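Local coordinates for protein transcriptional regulator, ROK family (Vibrio cholerae O1 biovar eltor, PDB 1Z05) that probably binds DNA as a zinc-containing transcriptional regulator of the ROK family, homologous to E. coli Mlc and linked to carbohydrate metabolism, at residues 45-50 against 57-62; 39-44 against 421-426; 343-348 against 372-377. All blocks are in the same frame, centred on the assembly; numbering follows the deposited sequence.

Interaction 1 of 3, residues 45-50 against 57-62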
loop_
_atom_site.group_PDB
_atom_site.type_symbol
_atom_site.label_atom_id
_atom_site.label_comp_id
_atom_site.label_asym_id
_atom_site.label_seq_id
_atom_site.Cartn_x
_atom_site.Cartn_y
_atom_site.Cartn_z
ATOM N N TYR A 45 23.778 8.482 1.048
ATOM C CA TYR A 45 24.418 7.241 1.493
ATOM C C TYR A 45 24.082 6.045 0.589
ATOM O O TYR A 45 24.958 5.210 0.284
ATOM C CB TYR A 45 24.016 6.953 2.938
ATOM C CG TYR A 45 24.635 5.706 3.489
ATOM C CD1 TYR A 45 25.898 5.743 4.095
ATOM C CD2 TYR A 45 23.971 4.477 3.404
ATOM C CE1 TYR A 45 26.482 4.581 4.612
ATOM C CE2 TYR A 45 24.557 3.309 3.911
ATOM C CZ TYR A 45 25.808 3.372 4.510
ATOM O OH TYR A 45 26.381 2.235 5.033
ATOM N N LYS A 46 22.819 5.955 0.173
ATOM C CA LYS A 46 22.387 4.903 -0.766
ATOM C C LYS A 46 23.113 5.001 -2.113
ATOM O O LYS A 46 23.530 3.980 -2.675
ATOM C CB LYS A 46 20.865 4.920 -0.960
ATOM C CG LYS A 46 20.341 3.768 -1.817
ATOM C CD LYS A 46 18.846 3.888 -2.069
ATOM C CE LYS A 46 18.334 2.761 -2.948
ATOM N NZ LYS A 46 16.846 2.828 -3.024
ATOM N N LEU A 47 23.268 6.221 -2.628
ATOM C CA LEU A 47 24.044 6.428 -3.855
ATOM C C LEU A 47 25.495 5.951 -3.711
ATOM O O LEU A 47 26.014 5.241 -4.577
ATOM C CB LEU A 47 24.002 7.898 -4.287
ATOM C CG LEU A 47 22.736 8.356 -5.018
ATOM C CD1 LEU A 47 22.744 9.872 -5.204
ATOM C CD2 LEU A 47 22.570 7.646 -6.363
ATOM N N ILE A 48 26.134 6.332 -2.607
ATOM C CA ILE A 48 27.510 5.920 -2.315
ATOM C C ILE A 48 27.628 4.394 -2.161
ATOM O O ILE A 48 28.563 3.771 -2.690
ATOM C CB ILE A 48 28.046 6.635 -1.050
ATOM C CG1 ILE A 48 28.096 8.142 -1.283
ATOM C CG2 ILE A 48 29.439 6.143 -0.694
ATOM C CD1 ILE A 48 28.266 8.960 -0.028
ATOM N N ASP A 49 26.670 3.798 -1.456
ATOM C CA ASP A 49 26.665 2.356 -1.222
ATOM C C ASP A 49 26.553 1.584 -2.542
ATOM O O ASP A 49 27.272 0.602 -2.768
ATOM C CB ASP A 49 25.523 1.982 -0.267
ATOM C CG ASP A 49 25.666 0.582 0.311
ATOM O OD1 ASP A 49 26.808 0.102 0.479
ATOM O OD2 ASP A 49 24.626 -0.039 0.604
ATOM N N GLN A 50 25.666 2.044 -3.414
ATOM C CA GLN A 50 25.378 1.340 -4.656
ATOM C C GLN A 50 26.269 1.736 -5.832
ATOM O O GLN A 50 26.431 0.957 -6.768
ATOM C CB GLN A 50 23.899 1.512 -5.019
ATOM C CG GLN A 50 22.964 0.754 -4.084
ATOM C CD GLN A 50 21.488 0.973 -4.378
ATOM O OE1 GLN A 50 21.107 1.934 -5.054
ATOM N NE2 GLN A 50 20.644 0.086 -3.848
ATOM N N ILE A 57 30.627 15.751 -7.187
ATOM C CA ILE A 57 29.907 16.327 -8.327
ATOM C C ILE A 57 28.881 15.330 -8.915
ATOM O O ILE A 57 27.743 15.709 -9.187
ATOM C CB ILE A 57 30.862 16.997 -9.388
ATOM C CG1 ILE A 57 30.080 17.881 -10.371
ATOM C CG2 ILE A 57 31.716 15.977 -10.127
ATOM C CD1 ILE A 57 29.510 19.148 -9.754
ATOM N N ASP A 58 29.275 14.063 -9.053
ATOM C CA ASP A 58 28.361 12.988 -9.471
ATOM C C ASP A 58 27.204 12.758 -8.485
ATOM O O ASP A 58 26.065 12.510 -8.899
ATOM C CB ASP A 58 29.127 11.676 -9.674
ATOM C CG ASP A 58 29.863 11.616 -11.009
ATOM O OD1 ASP A 58 30.088 12.673 -11.639
ATOM O OD2 ASP A 58 30.224 10.493 -11.430
ATOM N N LEU A 59 27.497 12.835 -7.186
ATOM C CA LEU A 59 26.455 12.761 -6.162
ATOM C C LEU A 59 25.496 13.943 -6.259
ATOM O O LEU A 59 24.285 13.782 -6.108
ATOM C CB LEU A 59 27.064 12.701 -4.757
ATOM C CG LEU A 59 27.690 11.397 -4.283
ATOM C CD1 LEU A 59 28.472 11.676 -2.988
ATOM C CD2 LEU A 59 26.641 10.301 -4.088
ATOM N N SER A 60 26.036 15.129 -6.532
ATOM C CA SER A 60 25.209 16.310 -6.720
ATOM C C SER A 60 24.264 16.160 -7.926
ATOM O O SER A 60 23.078 16.498 -7.839
ATOM C CB SER A 60 26.094 17.553 -6.853
ATOM O OG SER A 60 25.310 18.704 -7.047
ATOM N N LYS A 61 24.784 15.641 -9.037
ATOM C CA LYS A 61 23.978 15.435 -10.247
ATOM C C LYS A 61 22.901 14.357 -10.058
ATOM O O LYS A 61 21.744 14.561 -10.424
ATOM C CB LYS A 61 24.863 15.103 -11.454
ATOM C CG LYS A 61 25.927 16.145 -11.758
ATOM C CD LYS A 61 26.509 15.969 -13.155
ATOM C CE LYS A 61 27.756 16.828 -13.356
ATOM N NZ LYS A 61 27.475 18.293 -13.285
ATOM N N GLU A 62 23.288 13.223 -9.480
ATOM C CA GLU A 62 22.372 12.103 -9.258
ATOM C C GLU A 62 21.269 12.401 -8.238
ATOM O O GLU A 62 20.107 12.081 -8.479
ATOM C CB GLU A 62 23.137 10.832 -8.859
ATOM C CG GLU A 62 23.813 10.105 -10.027
ATOM C CD GLU A 62 22.833 9.285 -10.867
ATOM O OE1 GLU A 62 22.303 8.266 -10.364
ATOM O OE2 GLU A 62 22.600 9.658 -12.036
#
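Leu-47 and Leu-59 mark the closest pairing of helices 45-50 and 57-62, whose axes come within 10.6 Å at an angle of 121° and whose nearest CA atoms, those of these two leucines, are 7.2 Å apart. The contact is van der Waals packing, mostly between aliphatic side chains, with no hydrogen bond across it. Leu-59 reaches in with both methyls. Its CD2 lies 3.6 Å from Leu-47 CB, and the two leucine side chains run past each other in opposite senses. The same methyl also touches Ile-48, at 3.8 Å from CG1, while CD1 of Leu-59 packs against CG1 and CD1 of that residue; here the chains cross at about a right angle, the isoleucine lying across the leucine fork. Three helices (35-51, 56-63, 67-79) and then strands 83-86 and 99-103, with helix 88-94 between them, are consistent with the winged helix-turn-helix domain of Mlc-like ROK regulators, and this contact joins the first two helices. Ile-54 in the intervening turn touches both Ile-48 and Leu-59, Leu-101 covers Leu-59, and Ile-83 covers Ile-48, extending the small core into these strands. Toward the solvent side, Leu-47 sets CD1 3.8 Å from Glu-62 CB. In Glu-62 the bend at chi2 (-78°) brings OE1 to 4.1 Å from Leu-47 CD2, the two side chains crossing at a slant.

Interaction 2 of 3, residues 39-44 against 421-426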
loop_
_atom_site.group_PDB
_atom_site.type_symbol
_atom_site.label_atom_id
_atom_site.label_comp_id
_atom_site.label_asym_id
_atom_site.label_seq_id
_atom_site.Cartn_x
_atom_site.Cartn_y
_atom_site.Cartn_z
ATOM N N ILE A 39 16.405 12.416 5.566
ATOM C CA ILE A 39 16.060 11.951 4.219
ATOM C C ILE A 39 17.208 12.121 3.211
ATOM O O ILE A 39 17.550 11.186 2.481
ATOM C CB ILE A 39 14.734 12.605 3.720
ATOM C CG1 ILE A 39 13.522 11.882 4.331
ATOM C CG2 ILE A 39 14.644 12.633 2.193
ATOM C CD1 ILE A 39 13.607 10.346 4.304
ATOM N N ASN A 40 17.816 13.300 3.196
ATOM C CA ASN A 40 18.891 13.585 2.254
ATOM C C ASN A 40 20.154 12.794 2.552
ATOM O O ASN A 40 20.832 12.330 1.635
ATOM C CB ASN A 40 19.180 15.082 2.207
ATOM C CG ASN A 40 18.148 15.846 1.412
ATOM O OD1 ASN A 40 17.445 15.281 0.572
ATOM N ND2 ASN A 40 18.056 17.141 1.665
ATOM N N ALA A 41 20.450 12.631 3.839
ATOM C CA ALA A 41 21.579 11.813 4.266
ATOM C C ALA A 41 21.413 10.374 3.786
ATOM O O ALA A 41 22.357 9.786 3.276
ATOM C CB ALA A 41 21.745 11.870 5.779
ATOM N N GLY A 42 20.205 9.822 3.923
ATOM C CA GLY A 42 19.925 8.474 3.410
ATOM C C GLY A 42 20.043 8.357 1.896
ATOM O O GLY A 42 20.632 7.410 1.391
ATOM N N ARG A 43 19.489 9.327 1.172
ATOM C CA ARG A 43 19.586 9.356 -0.291
ATOM C C ARG A 43 21.043 9.360 -0.772
ATOM O O ARG A 43 21.408 8.611 -1.680
ATOM C CB ARG A 43 18.839 10.564 -0.854
ATOM C CG ARG A 43 17.323 10.435 -0.745
ATOM C CD ARG A 43 16.586 11.628 -1.367
ATOM N NE ARG A 43 16.672 11.618 -2.830
ATOM C CZ ARG A 43 17.196 12.592 -3.573
ATOM N NH1 ARG A 43 17.674 13.696 -3.007
ATOM N NH2 ARG A 43 17.222 12.468 -4.894
ATOM N N VAL A 44 21.865 10.205 -0.152
ATOM C CA VAL A 44 23.288 10.299 -0.495
ATOM C C VAL A 44 24.038 9.010 -0.142
ATOM O O VAL A 44 24.822 8.503 -0.941
ATOM C CB VAL A 44 23.951 11.528 0.166
ATOM C CG1 VAL A 44 25.488 11.455 0.071
ATOM C CG2 VAL A 44 23.448 12.804 -0.490
ATOM N N LEU A 421 17.501 7.225 8.876
ATOM C CA LEU A 421 17.205 7.130 10.309
ATOM C C LEU A 421 18.410 6.635 11.122
ATOM O O LEU A 421 18.799 7.254 12.116
ATOM C CB LEU A 421 15.985 6.225 10.554
ATOM C CG LEU A 421 15.317 6.242 11.943
ATOM C CD1 LEU A 421 13.818 5.973 11.837
ATOM C CD2 LEU A 421 15.961 5.257 12.920
ATOM N N LEU A 422 18.989 5.520 10.692
ATOM C CA LEU A 422 20.084 4.904 11.429
ATOM C C LEU A 422 21.370 5.711 11.289
ATOM O O LEU A 422 22.128 5.826 12.251
ATOM C CB LEU A 422 20.295 3.450 10.997
ATOM C CG LEU A 422 21.296 2.635 11.823
ATOM C CD1 LEU A 422 21.009 2.749 13.330
ATOM C CD2 LEU A 422 21.282 1.187 11.372
ATOM N N LEU A 423 21.600 6.279 10.108
ATOM C CA LEU A 423 22.738 7.178 9.897
ATOM C C LEU A 423 22.768 8.297 10.934
ATOM O O LEU A 423 23.811 8.574 11.523
ATOM C CB LEU A 423 22.711 7.808 8.502
ATOM C CG LEU A 423 22.822 6.922 7.269
ATOM C CD1 LEU A 423 22.769 7.797 6.044
ATOM C CD2 LEU A 423 24.104 6.098 7.296
ATOM N N MET A 424 21.615 8.924 11.163
ATOM C CA MET A 424 21.557 10.052 12.072
ATOM C C MET A 424 21.795 9.600 13.507
ATOM O O MET A 424 22.450 10.302 14.273
ATOM C CB MET A 424 20.238 10.818 11.920
ATOM C CG MET A 424 20.064 11.522 10.560
ATOM S SD MET A 424 21.286 12.815 10.182
ATOM C CE MET A 424 22.590 11.904 9.356
ATOM N N LYS A 425 21.293 8.416 13.856
ATOM C CA LYS A 425 21.570 7.832 15.163
ATOM C C LYS A 425 23.060 7.573 15.373
ATOM O O LYS A 425 23.586 7.847 16.450
ATOM C CB LYS A 425 20.749 6.558 15.393
ATOM C CG LYS A 425 19.243 6.809 15.504
ATOM C CD LYS A 425 18.821 7.294 16.897
ATOM C CE LYS A 425 18.359 6.128 17.770
ATOM N NZ LYS A 425 17.898 6.523 19.134
ATOM N N VAL A 426 23.734 7.074 14.336
ATOM C CA VAL A 426 25.180 6.830 14.383
ATOM C C VAL A 426 25.988 8.140 14.423
ATOM O O VAL A 426 26.969 8.239 15.163
ATOM C CB VAL A 426 25.658 5.920 13.210
ATOM C CG1 VAL A 426 27.171 5.734 13.244
ATOM C CG2 VAL A 426 24.968 4.561 13.268
#
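The C-terminal helix of the chain returns here to the first modelled helix of the N-terminal, probably DNA-binding, domain, with Leu-423 and Met-424 set against Ala-41 and Gly-42. The segment axes approach to 8.8 Å and cross steeply, with 104° between their directions, and Gly-42 and Leu-423 have the nearest CA atoms. Such an approach fits the small residues on helix 35-51: Ala-41 offers a single methyl and Gly-42 bare backbone. Leu-423 places the CD1 methyl directly on that backbone, 3.4 Å from Ala-41 O, and touches the Ala-41 methyl less closely. The same CD1 lies 3.9 Å from Gly-42 N. Met-424 comes to the same alanine by a different route. Bends at its second and third torsions (chi2 -62°, chi3 90°) turn the thioether back toward helix 35-51, and the terminal CE meets Ala-41 CB at 3.7 Å, methyl against methyl. Both contacts are van der Waals packing without a hydrogen bond. Leu-77 of helix 67-79 and Leu-417 of helix 407-418 also press on Leu-423, which thus sits where helices of both ends of the chain converge, and Asn-40 packs on Ile-36 of the second subunit. With 376 residues between its segments, the arrangement is a steep helix-helix packing that brings the C-terminal helix 421-428 against the first helix of the probable winged helix-turn-helix domain.

Interaction 3 of 3, residues 343-348 against 372-377. With SO4 (sulfate ion), chain H.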
loop_
_atom_site.group_PDB
_atom_site.type_symbol
_atom_site.label_atom_id
_atom_site.label_comp_id
_atom_site.label_asym_id
_atom_site.label_seq_id
_atom_site.Cartn_x
_atom_site.Cartn_y
_atom_site.Cartn_z
ATOM N N ARG A 343 -3.326 -25.621 -6.485
ATOM C CA ARG A 343 -4.579 -25.050 -6.967
ATOM C C ARG A 343 -5.153 -24.013 -6.005
ATOM O O ARG A 343 -5.564 -22.927 -6.424
ATOM C CB ARG A 343 -5.600 -26.152 -7.310
ATOM C CG ARG A 343 -5.182 -26.947 -8.566
ATOM C CD ARG A 343 -6.308 -27.792 -9.156
ATOM N NE ARG A 343 -6.770 -28.818 -8.218
ATOM C CZ ARG A 343 -6.213 -30.020 -8.081
ATOM N NH1 ARG A 343 -5.168 -30.367 -8.825
ATOM N NH2 ARG A 343 -6.710 -30.880 -7.209
ATOM N N TYR A 344 -5.143 -24.339 -4.715
ATOM C CA TYR A 344 -5.628 -23.428 -3.688
ATOM C C TYR A 344 -4.736 -22.193 -3.526
ATOM O O TYR A 344 -5.241 -21.080 -3.390
ATOM C CB TYR A 344 -5.779 -24.160 -2.358
ATOM C CG TYR A 344 -6.997 -25.059 -2.275
ATOM C CD1 TYR A 344 -8.277 -24.556 -2.513
ATOM C CD2 TYR A 344 -6.871 -26.400 -1.912
ATOM C CE1 TYR A 344 -9.404 -25.374 -2.419
ATOM C CE2 TYR A 344 -7.993 -27.226 -1.804
ATOM C CZ TYR A 344 -9.251 -26.705 -2.060
ATOM O OH TYR A 344 -10.363 -27.507 -1.960
ATOM N N LEU A 345 -3.423 -22.402 -3.533
ATOM C CA LEU A 345 -2.464 -21.291 -3.508
ATOM C C LEU A 345 -2.603 -20.408 -4.746
ATOM O O LEU A 345 -2.573 -19.187 -4.640
ATOM C CB LEU A 345 -1.024 -21.800 -3.392
ATOM C CG LEU A 345 -0.666 -22.482 -2.076
ATOM C CD1 LEU A 345 0.741 -23.062 -2.171
ATOM C CD2 LEU A 345 -0.801 -21.522 -0.893
ATOM N N GLY A 346 -2.766 -21.041 -5.908
ATOM C CA GLY A 346 -2.998 -20.343 -7.158
ATOM C C GLY A 346 -4.223 -19.440 -7.121
ATOM O O GLY A 346 -4.192 -18.337 -7.660
ATOM N N ALA A 347 -5.305 -19.915 -6.501
ATOM C CA ALA A 347 -6.511 -19.111 -6.306
ATOM C C ALA A 347 -6.243 -17.868 -5.441
ATOM O O ALA A 347 -6.681 -16.765 -5.765
ATOM C CB ALA A 347 -7.643 -19.969 -5.693
ATOM N N ALA A 348 -5.518 -18.050 -4.350
ATOM C CA ALA A 348 -5.200 -16.931 -3.458
ATOM C C ALA A 348 -4.228 -15.945 -4.123
ATOM O O ALA A 348 -4.383 -14.716 -4.008
ATOM C CB ALA A 348 -4.650 -17.453 -2.134
ATOM N N SER A 372 8.831 -28.354 -8.620
ATOM C CA SER A 372 8.587 -28.890 -9.961
ATOM C C SER A 372 7.148 -29.364 -10.127
ATOM O O SER A 372 6.607 -29.345 -11.238
ATOM C CB SER A 372 9.558 -30.032 -10.278
ATOM O OG SER A 372 9.195 -31.204 -9.561
ATOM N N ILE A 373 6.534 -29.776 -9.016
ATOM C CA ILE A 373 5.152 -30.261 -8.993
ATOM C C ILE A 373 4.177 -29.132 -8.642
ATOM O O ILE A 373 3.116 -28.990 -9.259
ATOM C CB ILE A 373 4.983 -31.440 -7.973
ATOM C CG1 ILE A 373 5.899 -32.627 -8.320
ATOM C CG2 ILE A 373 3.505 -31.868 -7.831
ATOM C CD1 ILE A 373 5.653 -33.275 -9.700
ATOM N N LEU A 374 4.555 -28.326 -7.656
ATOM C CA LEU A 374 3.710 -27.247 -7.156
ATOM C C LEU A 374 3.515 -26.090 -8.142
ATOM O O LEU A 374 2.399 -25.614 -8.330
ATOM C CB LEU A 374 4.280 -26.714 -5.834
ATOM C CG LEU A 374 3.519 -25.592 -5.125
ATOM C CD1 LEU A 374 2.326 -26.142 -4.367
ATOM C CD2 LEU A 374 4.460 -24.850 -4.179
ATOM N N TYR A 375 4.594 -25.630 -8.762
ATOM C CA TYR A 375 4.534 -24.402 -9.557
ATOM C C TYR A 375 3.593 -24.471 -10.760
ATOM O O TYR A 375 2.827 -23.532 -10.986
ATOM C CB TYR A 375 5.932 -23.952 -9.995
ATOM C CG TYR A 375 6.767 -23.305 -8.904
ATOM C CD1 TYR A 375 6.416 -23.408 -7.554
ATOM C CD2 TYR A 375 7.919 -22.602 -9.228
ATOM C CE1 TYR A 375 7.206 -22.844 -6.562
ATOM C CE2 TYR A 375 8.701 -22.024 -8.248
ATOM C CZ TYR A 375 8.345 -22.150 -6.926
ATOM O OH TYR A 375 9.138 -21.559 -5.977
ATOM N N PRO A 376 3.666 -25.554 -11.564
ATOM C CA PRO A 376 2.708 -25.672 -12.674
ATOM C C PRO A 376 1.236 -25.645 -12.254
ATOM O O PRO A 376 0.407 -25.095 -12.985
ATOM C CB PRO A 376 3.075 -27.021 -13.316
ATOM C CG PRO A 376 4.512 -27.188 -12.998
ATOM C CD PRO A 376 4.642 -26.657 -11.583
ATOM N N SER A 377 0.921 -26.230 -11.102
ATOM C CA SER A 377 -0.439 -26.181 -10.551
ATOM C C SER A 377 -0.884 -24.775 -10.167
ATOM O O SER A 377 -2.014 -24.375 -10.465
ATOM C CB SER A 377 -0.584 -27.133 -9.363
ATOM O OG SER A 377 -0.685 -28.461 -9.844
HETATM S S SO4 H . -9.477 -27.625 -6.231
HETATM O O1 SO4 H . -9.110 -26.244 -5.924
HETATM O O2 SO4 H . -9.303 -27.868 -7.659
HETATM O O3 SO4 H . -8.632 -28.547 -5.476
HETATM O O4 SO4 H . -10.876 -27.843 -5.873
HETATM O O HOH W 1 -3.193 -29.023 -10.720
#
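Arg-343 and Ser-377 are the nearest pair of helices 343-348 and 372-377, with CA atoms 5.6 Å apart and Ser-377 CB 4.3 Å from the backbone N of Arg-343. Their polar groups meet through a water, which accepts a bond from Arg-343 NH1 at 3.0 Å and lies 2.7 Å from Ser-377 OG. That water sits in the plane of the guanidinium, at one edge of it. At another place on the rim of the same group lies a sulfate, probably from the crystallisation liquor, its sulfur also in plane. The bend at the third torsion (chi3 -62°) turns NE to this ion, and NE donates to sulfate O2 at 2.8 Å with an N-H...O angle of 143°; the bonds from NE and NH2 to O3 are weak. Tyr-344 borders the ion with a ring face: sulfate O1 stands 3.6 Å above the ring plane, displaced toward the rim, a contact and not a bond. Deeper in, the two helices meet through leucines. Leu-345 and Leu-374 cross at about a right angle and touch CD1 to CD1 at 4.1 Å, and Ile-338 and Ile-367 add cover to Leu-374. Helix 371-385 links parallel strands 360-364 and 395-398 in a beta-alpha-beta crossover of the ASKHA-type ROK fold, and helix 332-356 leads into the first of them. The chemistry is divided accordingly: a sparse leucine contact inside, and at the surface an arginine whose orientation is set at two edges, by the water shared with Ser-377 and by one firm and two weak bonds to a sulfate that may be absent outside the crystal; the anion would probably offset part of its positive charge.

How the interactions relate
Interactions 1 and 2 share helix 35-51, using successive turns of it, and their centres are 13 Å apart. They touch directly: Tyr-45 CB of interaction 1 packs 3.5 Å from Leu-423 CD1 of interaction 2, and Leu-59 CD2 approaches Val-44 O at 4.1 Å. Through these touches the packing runs from the probable helix-turn-helix region to the C-terminal helix. Interaction 3 lies far off, on the opposite side of the chain's centre from interaction 2, its centre about 42 Å from those of both others, with nearest atoms about 25 Å from interaction 1 and 31 Å from interaction 2. All three lie away from the zinc site of His-269, Cys-279, Cys-281 and Cys-286.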